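Local coordinates for Lin2634 protein (Listeria innocua, PDB 3MZO) that binds calcium ions and is probably a metal-dependent phosphohydrolase of the HD-domain superfamily, related to the YfbR-like 5'-deoxynucleotidases, at residues 130-135 / 171-176; 141-146 / 161-166. All coordinates share one frame; numbering follows the deposited sequence. Where two conformers were deposited one is given.

Interaction 1 of 2, residues 130-135 / 171-176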
# COMPACT_ATOMS: atom_id res chain seq x y z
N GLU B 130 36.83 -12.19 -2.66
CA GLU B 130 35.59 -11.76 -1.97
C GLU B 130 34.81 -10.71 -2.77
O GLU B 130 33.57 -10.63 -2.67
CB GLU B 130 35.90 -11.26 -0.57
CG GLU B 130 36.51 -12.35 0.35
CD GLU B 130 37.95 -12.69 0.04
OE1 GLU B 130 38.66 -11.86 -0.58
OE2 GLU B 130 38.37 -13.79 0.43
N GLY B 131 35.53 -9.93 -3.57
CA GLY B 131 34.92 -8.95 -4.47
C GLY B 131 34.21 -9.60 -5.64
O GLY B 131 33.15 -9.13 -6.09
N LYS B 132 34.81 -10.67 -6.16
CA LYS B 132 34.16 -11.43 -7.21
C LYS B 132 32.94 -12.17 -6.65
O LYS B 132 31.92 -12.31 -7.35
CB LYS B 132 35.12 -12.40 -7.87
CG LYS B 132 36.25 -11.71 -8.57
CD LYS B 132 37.23 -12.75 -9.14
CE LYS B 132 38.26 -12.06 -9.96
NZ LYS B 132 39.26 -12.99 -10.57
N ILE B 133 33.03 -12.63 -5.40
CA ILE B 133 31.86 -13.25 -4.79
C ILE B 133 30.74 -12.24 -4.72
O ILE B 133 29.58 -12.59 -4.94
CB ILE B 133 32.17 -13.88 -3.41
CG1 ILE B 133 32.97 -15.18 -3.59
CG2 ILE B 133 30.90 -14.16 -2.59
CD1 ILE B 133 33.54 -15.71 -2.32
N LEU B 134 31.06 -10.98 -4.41
CA LEU B 134 30.02 -9.93 -4.40
C LEU B 134 29.45 -9.74 -5.79
O LEU B 134 28.23 -9.61 -5.94
CB LEU B 134 30.56 -8.60 -3.88
CG LEU B 134 29.60 -7.39 -3.97
CD1 LEU B 134 28.24 -7.61 -3.30
CD2 LEU B 134 30.28 -6.13 -3.42
N ALA B 135 30.32 -9.71 -6.81
CA ALA B 135 29.86 -9.51 -8.18
C ALA B 135 28.85 -10.60 -8.58
O ALA B 135 27.78 -10.27 -9.10
CB ALA B 135 31.06 -9.43 -9.24
N TYR B 171 28.36 -16.04 -16.25
CA TYR B 171 29.22 -16.91 -17.09
C TYR B 171 30.63 -16.42 -17.24
O TYR B 171 31.51 -17.23 -17.46
CB TYR B 171 28.68 -17.08 -18.49
CG TYR B 171 27.91 -18.33 -18.63
CD1 TYR B 171 28.56 -19.57 -18.71
CD2 TYR B 171 26.52 -18.30 -18.67
CE1 TYR B 171 27.85 -20.74 -18.83
CE2 TYR B 171 25.79 -19.46 -18.79
CZ TYR B 171 26.45 -20.68 -18.86
OH TYR B 171 25.70 -21.83 -18.99
N GLU B 172 30.84 -15.11 -17.15
CA GLU B 172 32.18 -14.50 -17.22
C GLU B 172 33.05 -14.99 -16.07
O GLU B 172 34.27 -14.92 -16.12
CB GLU B 172 32.12 -12.96 -17.10
CG GLU B 172 31.50 -12.21 -18.28
CD GLU B 172 31.54 -10.70 -18.09
OE1 GLU B 172 32.35 -10.20 -17.29
OE2 GLU B 172 30.74 -10.01 -18.73
N TYR B 173 32.40 -15.46 -15.00
CA TYR B 173 33.13 -15.87 -13.78
C TYR B 173 33.18 -17.41 -13.61
O TYR B 173 33.42 -17.93 -12.50
CB TYR B 173 32.47 -15.21 -12.56
CG TYR B 173 32.58 -13.69 -12.47
CD1 TYR B 173 31.66 -12.85 -13.10
CD2 TYR B 173 33.55 -13.09 -11.69
CE1 TYR B 173 31.76 -11.45 -12.99
CE2 TYR B 173 33.64 -11.71 -11.56
CZ TYR B 173 32.74 -10.90 -12.21
OH TYR B 173 32.88 -9.53 -12.06
N ARG B 174 33.01 -18.14 -14.71
CA ARG B 174 32.92 -19.60 -14.66
C ARG B 174 34.19 -20.33 -14.21
O ARG B 174 34.15 -21.52 -13.97
CB ARG B 174 32.46 -20.16 -16.02
CG ARG B 174 33.44 -19.95 -17.17
CD ARG B 174 32.98 -20.61 -18.47
NE ARG B 174 32.08 -19.74 -19.23
CZ ARG B 174 32.50 -18.78 -20.04
NH1 ARG B 174 33.81 -18.58 -20.21
NH2 ARG B 174 31.62 -18.03 -20.68
N GLU B 175 35.33 -19.61 -14.12
CA GLU B 175 36.58 -20.25 -13.63
C GLU B 175 36.45 -20.49 -12.12
O GLU B 175 37.11 -21.36 -11.56
CB GLU B 175 37.82 -19.40 -13.93
N MSE B 176 35.56 -19.75 -11.46
CA MSE B 176 35.36 -19.88 -10.02
C MSE B 176 34.58 -21.15 -9.66
O MSE B 176 33.59 -21.51 -10.30
CB MSE B 176 34.58 -18.67 -9.48
CG MSE B 176 35.26 -17.31 -9.54
SE MSE B 176 34.01 -15.94 -8.96
CE MSE B 176 34.08 -16.25 -7.02
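K132 and Y173 bring the two backbones nearest, their CA atoms 8.0 Å apart, where helix 129-151 faces the turn that follows helix 158-172. That separation leaves the contact to side chains. Segment 130-135 is regular helix, whereas Y173 to M176 form a type I beta turn, closed by M176 N to Y173 O at 3.0 Å, and M176 sits at the N-cap position of helix 177-191. Two side chains reach across from the turn. The Y173 ring runs past K132 toward A135: K132 CG lies at the ring edge, near its plane, 4.0 Å from Y173 CE2, and A135 CB touches the phenol end, 3.4 Å from Y173 OH. M176, a selenomethionine, comes against the same CB that meets the ring, with SE 3.9 Å from K132 CB. Its chain bends at the last torsion (chi3 77°), which carries CE to 3.8 Å from I133 CG1. K132 thus contributes its CB and CG, while its extended chain takes NZ away from the turn to a PEG molecule, probably from the crystallisation liquor. I133 also packs on A42 and E49 of helix 31-51, and M176 reaches E49 as well, joining the turn to a third helix. Carbon, selenium and the Y173 phenol oxygen meet without polar pairing between the segments, which implies van der Waals packing of a helix-to-helix turn onto the helix that supplies the calcium ligand D138.

Interaction 2 of 2, residues 141-146 / 161-166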
# COMPACT_ATOMS: atom_id res chain seq x y z
N ASP B 141 21.04 -12.51 -7.40
CA ASP B 141 19.77 -12.00 -6.84
C ASP B 141 18.94 -11.36 -7.96
O ASP B 141 17.73 -11.54 -8.02
CB ASP B 141 19.95 -11.02 -5.69
CG ASP B 141 18.61 -10.63 -5.04
OD1 ASP B 141 17.82 -11.52 -4.70
OD2 ASP B 141 18.32 -9.42 -4.92
N LEU B 142 19.61 -10.62 -8.84
CA LEU B 142 18.96 -10.00 -9.99
C LEU B 142 18.34 -11.08 -10.89
O LEU B 142 17.25 -10.92 -11.43
CB LEU B 142 20.00 -9.19 -10.73
CG LEU B 142 19.58 -8.09 -11.69
CD1 LEU B 142 18.75 -7.00 -11.02
CD2 LEU B 142 20.85 -7.52 -12.33
N LEU B 143 19.05 -12.18 -11.05
CA LEU B 143 18.57 -13.30 -11.83
C LEU B 143 17.31 -13.92 -11.19
O LEU B 143 16.35 -14.24 -11.88
CB LEU B 143 19.68 -14.36 -11.98
CG LEU B 143 19.45 -15.51 -12.96
CD1 LEU B 143 19.92 -15.12 -14.37
CD2 LEU B 143 20.18 -16.77 -12.50
N TYR B 144 17.33 -14.12 -9.87
CA TYR B 144 16.12 -14.60 -9.16
C TYR B 144 14.92 -13.63 -9.24
O TYR B 144 13.77 -14.06 -9.40
CB TYR B 144 16.46 -14.98 -7.68
CG TYR B 144 16.92 -16.42 -7.59
CD1 TYR B 144 18.22 -16.78 -7.92
CD2 TYR B 144 16.02 -17.43 -7.22
CE1 TYR B 144 18.63 -18.11 -7.88
CE2 TYR B 144 16.42 -18.76 -7.16
CZ TYR B 144 17.74 -19.08 -7.50
OH TYR B 144 18.16 -20.37 -7.44
N GLU B 145 15.19 -12.35 -9.09
CA GLU B 145 14.10 -11.35 -9.14
C GLU B 145 13.49 -11.33 -10.54
O GLU B 145 12.30 -11.30 -10.69
CB GLU B 145 14.60 -9.94 -8.90
CG GLU B 145 14.97 -9.52 -7.52
CD GLU B 145 15.55 -8.08 -7.52
OE1 GLU B 145 16.42 -7.79 -8.38
OE2 GLU B 145 15.17 -7.25 -6.65
N SER B 146 14.33 -11.36 -11.58
CA SER B 146 13.82 -11.26 -12.93
C SER B 146 13.15 -12.59 -13.32
O SER B 146 12.10 -12.61 -14.00
CB SER B 146 14.94 -10.84 -13.89
OG SER B 146 15.91 -11.87 -14.04
N GLU B 161 15.39 -9.32 -20.51
CA GLU B 161 16.65 -8.65 -20.77
C GLU B 161 17.56 -8.62 -19.55
O GLU B 161 18.77 -8.80 -19.66
CB GLU B 161 16.42 -7.22 -21.28
CG GLU B 161 15.77 -7.14 -22.67
CD GLU B 161 15.13 -5.76 -22.95
OE1 GLU B 161 15.51 -4.75 -22.30
OE2 GLU B 161 14.23 -5.69 -23.83
N ILE B 162 16.98 -8.38 -18.38
CA ILE B 162 17.73 -8.39 -17.12
C ILE B 162 18.30 -9.80 -16.84
O ILE B 162 19.45 -9.96 -16.47
CB ILE B 162 16.82 -7.93 -15.93
CG1 ILE B 162 16.45 -6.44 -16.08
CG2 ILE B 162 17.51 -8.17 -14.57
CD1 ILE B 162 15.22 -5.98 -15.28
N TYR B 163 17.46 -10.81 -17.00
CA TYR B 163 17.84 -12.19 -16.78
C TYR B 163 19.02 -12.56 -17.70
O TYR B 163 20.03 -13.14 -17.26
CB TYR B 163 16.62 -13.09 -17.05
CG TYR B 163 16.90 -14.57 -16.95
CD1 TYR B 163 17.33 -15.29 -18.07
CD2 TYR B 163 16.76 -15.25 -15.75
CE1 TYR B 163 17.58 -16.65 -18.00
CE2 TYR B 163 17.00 -16.61 -15.66
CZ TYR B 163 17.43 -17.31 -16.79
OH TYR B 163 17.68 -18.66 -16.70
N SER B 164 18.90 -12.17 -18.97
CA SER B 164 19.92 -12.47 -19.96
C SER B 164 21.26 -11.84 -19.59
O SER B 164 22.31 -12.50 -19.65
CB SER B 164 19.44 -12.02 -21.33
OG SER B 164 18.26 -12.71 -21.66
N GLU B 165 21.22 -10.57 -19.19
CA GLU B 165 22.41 -9.84 -18.81
C GLU B 165 23.04 -10.45 -17.58
O GLU B 165 24.26 -10.59 -17.52
CB GLU B 165 22.10 -8.37 -18.55
CG GLU B 165 23.33 -7.47 -18.19
CD GLU B 165 23.84 -7.59 -16.72
OE1 GLU B 165 23.04 -7.82 -15.76
OE2 GLU B 165 25.07 -7.42 -16.51
N ALA B 166 22.21 -10.78 -16.59
CA ALA B 166 22.68 -11.34 -15.34
C ALA B 166 23.35 -12.69 -15.59
O ALA B 166 24.49 -12.89 -15.19
CB ALA B 166 21.52 -11.43 -14.30
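L142 meets I162 first, where helices 129-151 and 158-172 run nearly antiparallel; the short axes lie 8.5 Å apart at their closest, with 153° between their N-to-C directions. The two side chains cross at about a right angle, and the branch carbon L142 CG comes 3.5 Å from I162 CG2. L142 CD2 reaches the edge of the contact, 4.1 Å from E165 OE1, a carboxylate oxygen whose charge is paired with K139; E165 OE2 bonds T169. L143 follows. Its CG stands anti to the backbone N, and CD1 beyond it lies over one face of the Y163 ring, 3.8 Å from the ring centroid and 28° off its normal. This is a CH-pi contact shifted toward the CD2-CE2 rim. The same methyl carbon, L143 CD1, also touches A166 CB at 4.0 Å, while F182 and M190 of helix 177-191 pack on L143. S146 completes the row: its CB rests on I162 CG2, and its OG sits at the Y163 ring edge, 3.3 Å from Y163 CB. With chi1 at 68°, OG turns back between its own N and carbonyl carbon, within hydrogen-bonding range of both L142 O and L143 O. The Y163 hydroxyl bonds T205 of helix 201-211. Buried apolar packing therefore joins the helices, and the S146 hydroxyl, set against the carbons of Y163, has acceptors for its proton in its own helix.

Both interactions join helix 129-151 to the chain of helix 158-172 and its following turn, so they mark two levels of one antiparallel helical hairpin. Their centres are 16 Å apart and their nearest atoms about 5 Å, without touching. In sequence the order is 130-135, 141-146, 161-166, 171-176: interaction 2 is nested within the loop closed by interaction 1, nearer the hairpin's connection. Between the two first segments lies D138, which binds calcium together with H34, H68 and D69, the residues of the HD-type pattern. The all-helical fold thus packs the hairpin on both sequence sides of this metal ligand, with interaction 2 the more buried level.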